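Local coordinates for protein porin B (Pseudomonas putida, PDB 4GEY) that forms a beta-barrel channel in the bacterial outer membrane and probably mediates the selective uptake of glucose and related sugars, at residues A[100-105]-A[116-121]; A[204-209]-A[236-241]; A[254-259]-A[287-292]. The protein carries 2 engineered substitutions. All blocks are in the same frame, centred on the assembly; numbering follows the deposited sequence.

Contact 1 of 3, residues A[100-105]-A[116-121]; sequences GRNLSN and FSSVQE. With DMU (decyl-beta-D-maltopyranoside), chain N; BGC (beta-D-glucopyranose), chain B.
From R101 to S104 and from S117 to Q120 the two backbones run in roughly opposed directions, 145° apart, bringing a capped helix start against an ST turn beside the glucose pocket of this OprB-family porin. N102 is the N-cap of helix 103-108 and works with both ends of its amide. CG lies anti to the backbone N (chi1 -170°), and OD1, approached from above its carbonyl plane, accepts from S104 N at 2.8 Å. ND2 reaches across, donating to S118 OG at 3.0 Å. That hydroxyl oxygen also takes Q120 N, closing the ST turn, and so receives two N-H groups. The side chains of Q120 and N102 pass each other in opposite directions, their amide planes 78° apart. Q120 OE1 accepts from L103 N in a nearly straight bond of 2.6 Å, while its NE2 makes a weak bond to R101 O at 3.2 Å. S104 OG accepts from V119 N at 3.1 Å and is also hydrogen-bonded to Q115 OE1, a further link between the helix start and the loop. Next to these polar links, V119 CG2 rests against L103 CB at 3.6 Å, with A53 of strand 42-57 touching both residues. One residue beyond Q120, the chain reaches the sugar: beta-D-glucopyranose O3 donates to the backbone oxygen E121 O at 2.6 Å.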
loop_
_atom_site.group_PDB
_atom_site.type_symbol
_atom_site.label_atom_id
_atom_site.label_comp_id
_atom_site.label_asym_id
_atom_site.label_seq_id
_atom_site.Cartn_x
_atom_site.Cartn_y
_atom_site.Cartn_z
ATOM N N GLY A 100 15.200 -0.806 9.297
ATOM C CA GLY A 100 15.896 -1.525 8.253
ATOM C C GLY A 100 16.123 -0.797 6.951
ATOM O O GLY A 100 15.838 0.394 6.824
ATOM N N ARG A 101 16.642 -1.540 5.977
ATOM C CA ARG A 101 17.044 -0.993 4.691
ATOM C C ARG A 101 16.352 -1.714 3.538
ATOM O O ARG A 101 15.877 -2.842 3.696
ATOM C CB ARG A 101 18.562 -1.108 4.535
ATOM C CG ARG A 101 19.366 -0.189 5.436
ATOM C CD ARG A 101 20.819 -0.156 5.007
ATOM N NE ARG A 101 21.477 -1.432 5.270
ATOM C CZ ARG A 101 22.754 -1.685 5.001
ATOM N NH1 ARG A 101 23.525 -0.753 4.452
ATOM N NH2 ARG A 101 23.259 -2.877 5.282
ATOM N N ASN A 102 16.325 -1.062 2.375
ATOM C CA ASN A 102 15.589 -1.542 1.209
ATOM C C ASN A 102 16.501 -1.858 0.035
ATOM O O ASN A 102 17.206 -0.974 -0.457
ATOM C CB ASN A 102 14.580 -0.486 0.752
ATOM C CG ASN A 102 13.621 -1.010 -0.308
ATOM O OD1 ASN A 102 13.875 -2.037 -0.945
ATOM N ND2 ASN A 102 12.492 -0.320 -0.479
ATOM N N LEU A 103 16.440 -3.102 -0.442
ATOM C CA LEU A 103 17.177 -3.538 -1.639
ATOM C C LEU A 103 16.938 -2.661 -2.868
ATOM O O LEU A 103 17.880 -2.370 -3.618
ATOM C CB LEU A 103 16.803 -4.973 -2.001
ATOM C CG LEU A 103 17.936 -5.974 -2.213
ATOM C CD1 LEU A 103 17.631 -6.880 -3.404
ATOM C CD2 LEU A 103 19.286 -5.297 -2.347
ATOM N N SER A 104 15.679 -2.269 -3.074
ATOM C CA SER A 104 15.294 -1.423 -4.195
ATOM C C SER A 104 16.162 -0.163 -4.307
ATOM O O SER A 104 16.560 0.243 -5.404
ATOM C CB SER A 104 13.812 -1.032 -4.106
ATOM O OG SER A 104 12.968 -2.074 -4.555
ATOM N N ASN A 105 16.464 0.454 -3.174
ATOM C CA ASN A 105 17.354 1.600 -3.197
ATOM C C ASN A 105 18.811 1.198 -3.345
ATOM O O ASN A 105 19.545 1.761 -4.156
ATOM C CB ASN A 105 17.165 2.417 -1.933
ATOM C CG ASN A 105 15.785 2.997 -1.837
ATOM O OD1 ASN A 105 15.203 3.409 -2.846
ATOM N ND2 ASN A 105 15.236 3.016 -0.633
ATOM N N PHE A 116 9.770 2.410 -8.931
ATOM C CA PHE A 116 8.495 2.923 -8.469
ATOM C C PHE A 116 7.961 2.017 -7.378
ATOM O O PHE A 116 7.712 2.462 -6.262
ATOM C CB PHE A 116 7.498 3.095 -9.626
ATOM C CG PHE A 116 7.810 4.257 -10.501
ATOM C CD1 PHE A 116 7.439 5.534 -10.128
ATOM C CD2 PHE A 116 8.514 4.082 -11.684
ATOM C CE1 PHE A 116 7.748 6.631 -10.925
ATOM C CE2 PHE A 116 8.822 5.167 -12.492
ATOM C CZ PHE A 116 8.439 6.448 -12.111
ATOM N N SER A 117 7.810 0.740 -7.703
ATOM C CA SER A 117 7.490 -0.269 -6.710
ATOM C C SER A 117 8.727 -0.546 -5.846
ATOM O O SER A 117 9.743 0.142 -5.953
ATOM C CB SER A 117 7.002 -1.559 -7.384
ATOM O OG SER A 117 6.522 -2.495 -6.428
ATOM N N SER A 118 8.630 -1.556 -4.992
ATOM C CA SER A 118 9.640 -1.822 -3.982
ATOM C C SER A 118 9.597 -3.297 -3.642
ATOM O O SER A 118 8.515 -3.888 -3.527
ATOM C CB SER A 118 9.365 -0.993 -2.725
ATOM O OG SER A 118 10.027 -1.545 -1.602
ATOM N N VAL A 119 10.767 -3.902 -3.481
ATOM C CA VAL A 119 10.837 -5.339 -3.248
ATOM C C VAL A 119 10.684 -5.677 -1.776
ATOM O O VAL A 119 10.731 -6.843 -1.386
ATOM C CB VAL A 119 12.143 -5.936 -3.791
ATOM C CG1 VAL A 119 12.227 -5.669 -5.264
ATOM C CG2 VAL A 119 13.350 -5.340 -3.074
ATOM N N GLN A 120 10.500 -4.647 -0.959
ATOM C CA GLN A 120 10.244 -4.851 0.457
ATOM C C GLN A 120 9.164 -3.877 0.904
ATOM O O GLN A 120 9.479 -2.827 1.475
ATOM C CB GLN A 120 11.519 -4.647 1.281
ATOM C CG GLN A 120 12.555 -5.723 1.091
ATOM C CD GLN A 120 13.964 -5.275 1.502
ATOM O OE1 GLN A 120 14.744 -4.789 0.668
ATOM N NE2 GLN A 120 14.293 -5.445 2.785
ATOM N N GLU A 121 7.900 -4.232 0.653
ATOM C CA GLU A 121 6.767 -3.328 0.913
ATOM C C GLU A 121 6.804 -2.736 2.313
ATOM O O GLU A 121 6.355 -1.629 2.529
ATOM C CB GLU A 121 5.411 -4.028 0.705
ATOM C CG GLU A 121 5.102 -5.195 1.669
ATOM C CD GLU A 121 4.487 -4.752 2.997
ATOM O OE1 GLU A 121 4.354 -5.588 3.920
ATOM O OE2 GLU A 121 4.100 -3.573 3.119
HETATM C C1 DMU N . 22.580 -7.274 7.648
HETATM C C2 DMU N . 23.570 -6.259 7.382
HETATM C C3 DMU N . 24.577 -6.549 6.334
HETATM C C4 DMU N . 24.030 -7.290 5.086
HETATM O O5 DMU N . 22.888 -8.247 5.475
HETATM C C6 DMU N . 21.943 -7.812 6.469
HETATM O O7 DMU N . 25.206 -5.322 5.887
HETATM O O16 DMU N . 21.146 -8.947 6.809
HETATM C C18 DMU N . 19.877 -9.151 6.213
HETATM C C19 DMU N . 19.231 -10.530 6.481
HETATM C C22 DMU N . 18.900 -10.892 7.963
HETATM C C25 DMU N . 18.037 -12.130 8.184
HETATM C C28 DMU N . 16.581 -11.975 8.579
HETATM C C31 DMU N . 15.687 -13.198 8.516
HETATM O O49 DMU N . 21.516 -6.732 8.535
HETATM O O55 DMU N . 24.231 -5.876 8.640
HETATM C C57 DMU N . 24.986 -8.033 4.483
HETATM O O61 DMU N . 24.622 -8.769 3.363
HETATM C C5 DMU N . 26.994 -3.874 5.463
HETATM C C7 DMU N . 26.810 -3.761 4.049
HETATM C C8 DMU N . 27.611 -4.714 3.238
HETATM C C9 DMU N . 27.865 -6.145 3.849
HETATM O O1 DMU N . 27.320 -6.268 5.300
HETATM C C10 DMU N . 26.604 -5.184 5.976
HETATM O O2 DMU N . 27.050 -4.846 1.956
HETATM O O3 DMU N . 26.261 -2.813 6.180
HETATM O O4 DMU N . 27.147 -2.392 3.691
HETATM C C11 DMU N . 29.151 -6.462 3.825
HETATM O O6 DMU N . 29.761 -6.558 2.589
HETATM C C2 BGC B . 5.604 1.280 2.835
HETATM C C3 BGC B . 4.391 0.587 2.779
HETATM C C4 BGC B . 3.242 1.472 2.955
HETATM C C5 BGC B . 3.222 2.663 1.948
HETATM C C6 BGC B . 2.314 3.634 2.220
HETATM C C1 BGC B . 5.710 2.282 1.807
HETATM O O1 BGC B . 6.929 2.921 1.945
HETATM O O2 BGC B . 6.702 0.319 2.694
HETATM O O3 BGC B . 4.404 -0.462 3.807
HETATM O O4 BGC B . 2.072 0.710 2.862
HETATM O O5 BGC B . 4.634 3.242 1.953
HETATM O O6 BGC B . 2.583 4.572 3.209
#

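Contact 2 of 3, residues A[204-209]-A[236-241]; sequences FVQVGA and PMEAVW. Engineered in segment 236-241: M237 (natural residue Val). With C8E ((hydroxyethyloxy)tri(ethyloxy)octane), chain C.
F204 pairs with V240 through two backbone bonds, F204 N to V240 O at 3.0 Å and V240 N to F204 O at 2.9 Å. CG is set between the backbone N and the carbonyl carbon (chi1 69°), and the ring lies over V240: V240 CB sits 3.7 Å from the ring centroid, over one face and offset toward the rim, a CH-pi contact. An alanine here would probably leave the V240 isopropyl group without its aromatic cover and deprive K196 of its cation-pi partner. V205, opposite A239, turns the other way, where its CG2 touches a detergent. Q206 returns to the side of F204 and lies alongside E238; amide and carboxylate are nearly coplanar, and Q206 NE2 donates to E238 OE1 at 2.9 Å. NE2 also bonds D157 O, whereas E238 bridges to R253 through OE1 and holds W292 NE1 and N159 N through OE2. V207 CG2 lies 4.1 Å from CG of M237, an engineered selenomethionine whose CE meets the detergent chain. G208 N finishes the run, donating to P236 O at 3.0 Å. Aliphatic groups against detergent on one side of two antiparallel strands, and a bonded polar pair beside the F204-V240 packing on the other, are characteristic of a porin barrel wall.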
loop_
_atom_site.group_PDB
_atom_site.type_symbol
_atom_site.label_atom_id
_atom_site.label_comp_id
_atom_site.label_asym_id
_atom_site.label_seq_id
_atom_site.Cartn_x
_atom_site.Cartn_y
_atom_site.Cartn_z
ATOM N N PHE A 204 -21.854 -0.974 -0.642
ATOM C CA PHE A 204 -21.805 0.313 0.053
ATOM C C PHE A 204 -21.144 1.440 -0.735
ATOM O O PHE A 204 -20.392 1.203 -1.673
ATOM C CB PHE A 204 -21.218 0.185 1.477
ATOM C CG PHE A 204 -19.745 -0.152 1.534
ATOM C CD1 PHE A 204 -18.780 0.846 1.462
ATOM C CD2 PHE A 204 -19.326 -1.449 1.748
ATOM C CE1 PHE A 204 -17.421 0.539 1.562
ATOM C CE2 PHE A 204 -17.977 -1.753 1.847
ATOM C CZ PHE A 204 -17.030 -0.757 1.748
ATOM N N VAL A 205 -21.444 2.669 -0.343
ATOM C CA VAL A 205 -20.797 3.842 -0.918
ATOM C C VAL A 205 -20.150 4.617 0.213
ATOM O O VAL A 205 -20.558 4.495 1.365
ATOM C CB VAL A 205 -21.802 4.745 -1.677
ATOM C CG1 VAL A 205 -22.364 4.011 -2.878
ATOM C CG2 VAL A 205 -22.911 5.180 -0.763
ATOM N N GLN A 206 -19.130 5.402 -0.104
ATOM C CA GLN A 206 -18.427 6.158 0.930
ATOM C C GLN A 206 -17.627 7.299 0.351
ATOM O O GLN A 206 -17.167 7.243 -0.796
ATOM C CB GLN A 206 -17.505 5.252 1.743
ATOM C CG GLN A 206 -16.399 4.581 0.964
ATOM C CD GLN A 206 -15.488 3.791 1.895
ATOM O OE1 GLN A 206 -15.658 3.832 3.117
ATOM N NE2 GLN A 206 -14.519 3.068 1.327
ATOM N N VAL A 207 -17.461 8.332 1.162
ATOM C CA VAL A 207 -16.683 9.502 0.782
ATOM C C VAL A 207 -15.911 9.904 2.024
ATOM O O VAL A 207 -16.325 9.586 3.140
ATOM C CB VAL A 207 -17.600 10.667 0.292
ATOM C CG1 VAL A 207 -18.639 11.017 1.343
ATOM C CG2 VAL A 207 -16.784 11.900 -0.077
ATOM N N GLY A 208 -14.783 10.574 1.840
ATOM C CA GLY A 208 -13.983 11.001 2.970
ATOM C C GLY A 208 -13.291 12.321 2.720
ATOM O O GLY A 208 -13.222 12.799 1.591
ATOM N N ALA A 209 -12.782 12.917 3.790
ATOM C CA ALA A 209 -11.978 14.126 3.681
ATOM C C ALA A 209 -10.742 13.965 4.567
ATOM O O ALA A 209 -10.852 13.837 5.788
ATOM C CB ALA A 209 -12.786 15.338 4.085
ATOM N N PRO A 236 -11.542 11.334 -1.276
ATOM C CA PRO A 236 -11.821 10.106 -2.026
ATOM C C PRO A 236 -13.292 9.734 -1.980
ATOM O O PRO A 236 -13.943 10.014 -0.970
ATOM C CB PRO A 236 -10.999 9.049 -1.279
ATOM C CG PRO A 236 -10.916 9.544 0.094
ATOM C CD PRO A 236 -10.970 11.055 0.047
HETATM N N MSE A 237 -13.800 9.133 -3.058
HETATM C CA MSE A 237 -15.156 8.556 -3.094
HETATM C C MSE A 237 -15.069 7.120 -3.583
HETATM O O MSE A 237 -14.178 6.781 -4.360
HETATM C CB MSE A 237 -16.065 9.327 -4.050
HETATM C CG MSE A 237 -15.974 10.819 -3.930
HETATM SE SE MSE A 237 -16.806 11.714 -5.461
HETATM C CE MSE A 237 -18.675 11.244 -5.114
ATOM N N GLU A 238 -15.997 6.275 -3.165
ATOM C CA GLU A 238 -15.900 4.875 -3.553
ATOM C C GLU A 238 -17.211 4.123 -3.475
ATOM O O GLU A 238 -18.046 4.384 -2.611
ATOM C CB GLU A 238 -14.867 4.161 -2.685
ATOM C CG GLU A 238 -14.305 2.902 -3.296
ATOM C CD GLU A 238 -13.204 2.304 -2.443
ATOM O OE1 GLU A 238 -13.198 2.554 -1.213
ATOM O OE2 GLU A 238 -12.342 1.598 -3.003
ATOM N N ALA A 239 -17.379 3.183 -4.392
ATOM C CA ALA A 239 -18.472 2.231 -4.329
ATOM C C ALA A 239 -17.834 0.861 -4.217
ATOM O O ALA A 239 -16.886 0.559 -4.946
ATOM C CB ALA A 239 -19.342 2.329 -5.574
ATOM N N VAL A 240 -18.331 0.047 -3.289
ATOM C CA VAL A 240 -17.759 -1.273 -3.035
ATOM C C VAL A 240 -18.845 -2.347 -3.064
ATOM O O VAL A 240 -19.711 -2.401 -2.188
ATOM C CB VAL A 240 -16.981 -1.304 -1.702
ATOM C CG1 VAL A 240 -16.555 -2.714 -1.343
ATOM C CG2 VAL A 240 -15.772 -0.383 -1.768
ATOM N N TRP A 241 -18.796 -3.191 -4.093
ATOM C CA TRP A 241 -19.764 -4.270 -4.276
ATOM C C TRP A 241 -19.132 -5.612 -3.878
ATOM O O TRP A 241 -18.067 -5.979 -4.392
ATOM C CB TRP A 241 -20.193 -4.314 -5.741
ATOM C CG TRP A 241 -21.256 -5.323 -6.079
ATOM C CD1 TRP A 241 -22.272 -5.746 -5.280
ATOM C CD2 TRP A 241 -21.404 -6.024 -7.325
ATOM N NE1 TRP A 241 -23.056 -6.653 -5.952
ATOM C CE2 TRP A 241 -22.541 -6.848 -7.207
ATOM C CE3 TRP A 241 -20.686 -6.031 -8.529
ATOM C CZ2 TRP A 241 -22.978 -7.675 -8.246
ATOM C CZ3 TRP A 241 -21.125 -6.846 -9.562
ATOM C CH2 TRP A 241 -22.256 -7.659 -9.412
HETATM C C1 C8E C . -17.115 7.010 -9.051
HETATM C C2 C8E C . -17.220 7.045 -7.539
HETATM C C3 C8E C . -18.589 6.512 -7.135
HETATM C C4 C8E C . -19.365 7.529 -6.308
HETATM C C5 C8E C . -19.871 6.921 -5.008
HETATM C C6 C8E C . -19.572 7.862 -3.843
HETATM C C7 C8E C . -20.854 8.431 -3.252
HETATM C C8 C8E C . -20.619 9.193 -1.952
HETATM O O9 C8E C . -21.238 8.503 -0.882
HETATM C C10 C8E C . -21.658 9.363 0.164
HETATM C C11 C8E C . -22.180 8.576 1.368
HETATM O O12 C8E C . -23.032 9.391 2.154
#

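Contact 3 of 3, residues A[254-259]-A[287-292]; sequences LGYYYS and SKHGWW
The W292 indole lies flat over G255, whose CA stands 3.3 Å above the ring plane at its centre, and Y256 N sits over the same face nearer the rim. The Y257 ring covers G290 less centrally, with G290 N 3.2 Å above its plane toward the rim. These two rings meet at their edges, Y257 CD2 to W292 CZ3 at 4.0 Å. In both, CG lies between the backbone N and the carbonyl carbon (chi1 62° for Y257, 75° for W292), and the ring lies across the neighbouring strand, in space that a CB on the facing glycine would need. Such glycine-aromatic pairs recall the mortise-tenon joints of outer-membrane barrels. On the other side of the sheet, with Y258 and H289, Y256 turns its edge to the face of W291, CD1 above the centre of the indole, ring planes 61° apart. Y257 OH bonds H319 ND1 and a water 2.7 Å away, which accepts from K288 NZ at 3.0 Å. Six backbone bonds, from G255-W292 to S259-K288, join the antiparallel strands. Strand 232-245 flanks 254-259 and strand 309-319 flanks 287-292, while V175 of helix 175-178 touches both Y257 and W292.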
loop_
_atom_site.group_PDB
_atom_site.type_symbol
_atom_site.label_atom_id
_atom_site.label_comp_id
_atom_site.label_asym_id
_atom_site.label_seq_id
_atom_site.Cartn_x
_atom_site.Cartn_y
_atom_site.Cartn_z
ATOM N N LEU A 254 -14.928 0.644 -7.079
ATOM C CA LEU A 254 -14.721 1.695 -8.064
ATOM C C LEU A 254 -14.655 3.026 -7.323
ATOM O O LEU A 254 -15.537 3.336 -6.518
ATOM C CB LEU A 254 -15.834 1.698 -9.116
ATOM C CG LEU A 254 -15.931 2.923 -10.041
ATOM C CD1 LEU A 254 -14.871 2.925 -11.130
ATOM C CD2 LEU A 254 -17.291 2.997 -10.664
ATOM N N GLY A 255 -13.601 3.803 -7.576
ATOM C CA GLY A 255 -13.388 5.040 -6.844
ATOM C C GLY A 255 -12.760 6.191 -7.608
ATOM O O GLY A 255 -12.214 6.029 -8.701
ATOM N N TYR A 256 -12.833 7.367 -6.997
ATOM C CA TYR A 256 -12.292 8.596 -7.554
ATOM C C TYR A 256 -11.722 9.404 -6.383
ATOM O O TYR A 256 -12.272 9.377 -5.282
ATOM C CB TYR A 256 -13.407 9.362 -8.283
ATOM C CG TYR A 256 -13.086 10.801 -8.610
ATOM C CD1 TYR A 256 -12.435 11.144 -9.795
ATOM C CD2 TYR A 256 -13.434 11.824 -7.736
ATOM C CE1 TYR A 256 -12.130 12.464 -10.085
ATOM C CE2 TYR A 256 -13.130 13.137 -8.017
ATOM C CZ TYR A 256 -12.489 13.459 -9.191
ATOM O OH TYR A 256 -12.208 14.782 -9.468
ATOM N N TYR A 257 -10.606 10.091 -6.593
ATOM C CA TYR A 257 -10.088 10.998 -5.562
ATOM C C TYR A 257 -9.889 12.397 -6.133
ATOM O O TYR A 257 -9.630 12.566 -7.331
ATOM C CB TYR A 257 -8.766 10.499 -4.951
ATOM C CG TYR A 257 -7.642 10.390 -5.951
ATOM C CD1 TYR A 257 -6.816 11.467 -6.215
ATOM C CD2 TYR A 257 -7.419 9.216 -6.642
ATOM C CE1 TYR A 257 -5.806 11.380 -7.142
ATOM C CE2 TYR A 257 -6.399 9.117 -7.571
ATOM C CZ TYR A 257 -5.602 10.205 -7.817
ATOM O OH TYR A 257 -4.596 10.117 -8.744
ATOM N N TYR A 258 -9.996 13.390 -5.258
ATOM C CA TYR A 258 -9.752 14.770 -5.632
ATOM C C TYR A 258 -8.947 15.426 -4.522
ATOM O O TYR A 258 -9.259 15.272 -3.339
ATOM C CB TYR A 258 -11.064 15.522 -5.877
ATOM C CG TYR A 258 -10.862 16.941 -6.361
ATOM C CD1 TYR A 258 -10.627 17.220 -7.711
ATOM C CD2 TYR A 258 -10.913 18.013 -5.475
ATOM C CE1 TYR A 258 -10.448 18.525 -8.150
ATOM C CE2 TYR A 258 -10.721 19.316 -5.912
ATOM C CZ TYR A 258 -10.493 19.561 -7.246
ATOM O OH TYR A 258 -10.312 20.860 -7.663
ATOM N N SER A 259 -7.903 16.145 -4.908
ATOM C CA SER A 259 -6.994 16.717 -3.939
ATOM C C SER A 259 -6.918 18.211 -4.112
ATOM O O SER A 259 -6.587 18.689 -5.184
ATOM C CB SER A 259 -5.605 16.118 -4.109
ATOM O OG SER A 259 -4.684 16.727 -3.217
ATOM N N SER A 287 -5.263 21.464 -8.212
ATOM C CA SER A 287 -5.677 20.137 -7.766
ATOM C C SER A 287 -4.975 18.971 -8.471
ATOM O O SER A 287 -4.280 19.149 -9.482
ATOM C CB SER A 287 -7.185 19.975 -7.966
ATOM O OG SER A 287 -7.495 19.631 -9.312
ATOM N N LYS A 288 -5.185 17.775 -7.921
ATOM C CA LYS A 288 -4.859 16.510 -8.586
ATOM C C LYS A 288 -6.140 15.690 -8.537
ATOM O O LYS A 288 -7.029 15.998 -7.738
ATOM C CB LYS A 288 -3.746 15.767 -7.845
ATOM C CG LYS A 288 -2.474 16.571 -7.636
ATOM C CD LYS A 288 -1.388 15.749 -6.956
ATOM C CE LYS A 288 -0.325 15.288 -7.937
ATOM N NZ LYS A 288 -0.650 13.996 -8.600
ATOM N N HIS A 289 -6.243 14.653 -9.369
ATOM C CA HIS A 289 -7.422 13.783 -9.358
ATOM C C HIS A 289 -7.126 12.464 -10.073
ATOM O O HIS A 289 -6.214 12.399 -10.897
ATOM C CB HIS A 289 -8.612 14.481 -10.034
ATOM C CG HIS A 289 -8.459 14.616 -11.514
ATOM N ND1 HIS A 289 -8.678 13.569 -12.384
ATOM C CD2 HIS A 289 -8.072 15.661 -12.277
ATOM C CE1 HIS A 289 -8.446 13.968 -13.622
ATOM N NE2 HIS A 289 -8.086 15.237 -13.584
ATOM N N GLY A 290 -7.902 11.420 -9.776
ATOM C CA GLY A 290 -7.753 10.151 -10.469
ATOM C C GLY A 290 -8.829 9.145 -10.126
ATOM O O GLY A 290 -9.720 9.447 -9.332
ATOM N N TRP A 291 -8.747 7.956 -10.727
ATOM C CA TRP A 291 -9.744 6.900 -10.536
ATOM C C TRP A 291 -9.073 5.577 -10.217
ATOM O O TRP A 291 -7.867 5.411 -10.404
ATOM C CB TRP A 291 -10.563 6.674 -11.804
ATOM C CG TRP A 291 -11.335 7.831 -12.319
ATOM C CD1 TRP A 291 -10.859 8.870 -13.071
ATOM C CD2 TRP A 291 -12.743 8.043 -12.187
ATOM N NE1 TRP A 291 -11.883 9.726 -13.396
ATOM C CE2 TRP A 291 -13.050 9.241 -12.862
ATOM C CE3 TRP A 291 -13.773 7.340 -11.553
ATOM C CZ2 TRP A 291 -14.342 9.756 -12.910
ATOM C CZ3 TRP A 291 -15.054 7.850 -11.611
ATOM C CH2 TRP A 291 -15.327 9.045 -12.279
ATOM N N TRP A 292 -9.861 4.612 -9.762
ATOM C CA TRP A 292 -9.301 3.304 -9.447
ATOM C C TRP A 292 -10.344 2.205 -9.492
ATOM O O TRP A 292 -11.545 2.451 -9.296
ATOM C CB TRP A 292 -8.623 3.310 -8.085
ATOM C CG TRP A 292 -9.552 3.310 -6.918
ATOM C CD1 TRP A 292 -10.265 2.245 -6.422
ATOM C CD2 TRP A 292 -9.843 4.416 -6.060
ATOM N NE1 TRP A 292 -10.994 2.631 -5.324
ATOM C CE2 TRP A 292 -10.754 3.957 -5.077
ATOM C CE3 TRP A 292 -9.432 5.752 -6.028
ATOM C CZ2 TRP A 292 -11.256 4.788 -4.079
ATOM C CZ3 TRP A 292 -9.935 6.576 -5.038
ATOM C CH2 TRP A 292 -10.837 6.089 -4.073
HETATM O O HOH W 1 -3.034 12.258 -9.371
#

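Overall arrangement
Contacts 2 and 3 are consecutive pieces of one barrel wall, their centres 11 Å apart. Strands 232-245 and 248-259 join them side by side through probable hydrogen bonds, M237 N to Y256 O at 2.7 Å and A239 N to L254 O at 2.8 Å, and the W292 indole also packs against the backbone of M237. Contact 1 lies across the centre of the chain, its centre 30 Å from that of contact 2 and 26 Å from that of contact 3; the nearest atoms of contacts 1 and 3 are about 11 Å apart. Of the three, it alone supplies a residue of the glucose pocket, E121, alongside R98, W123 and R125.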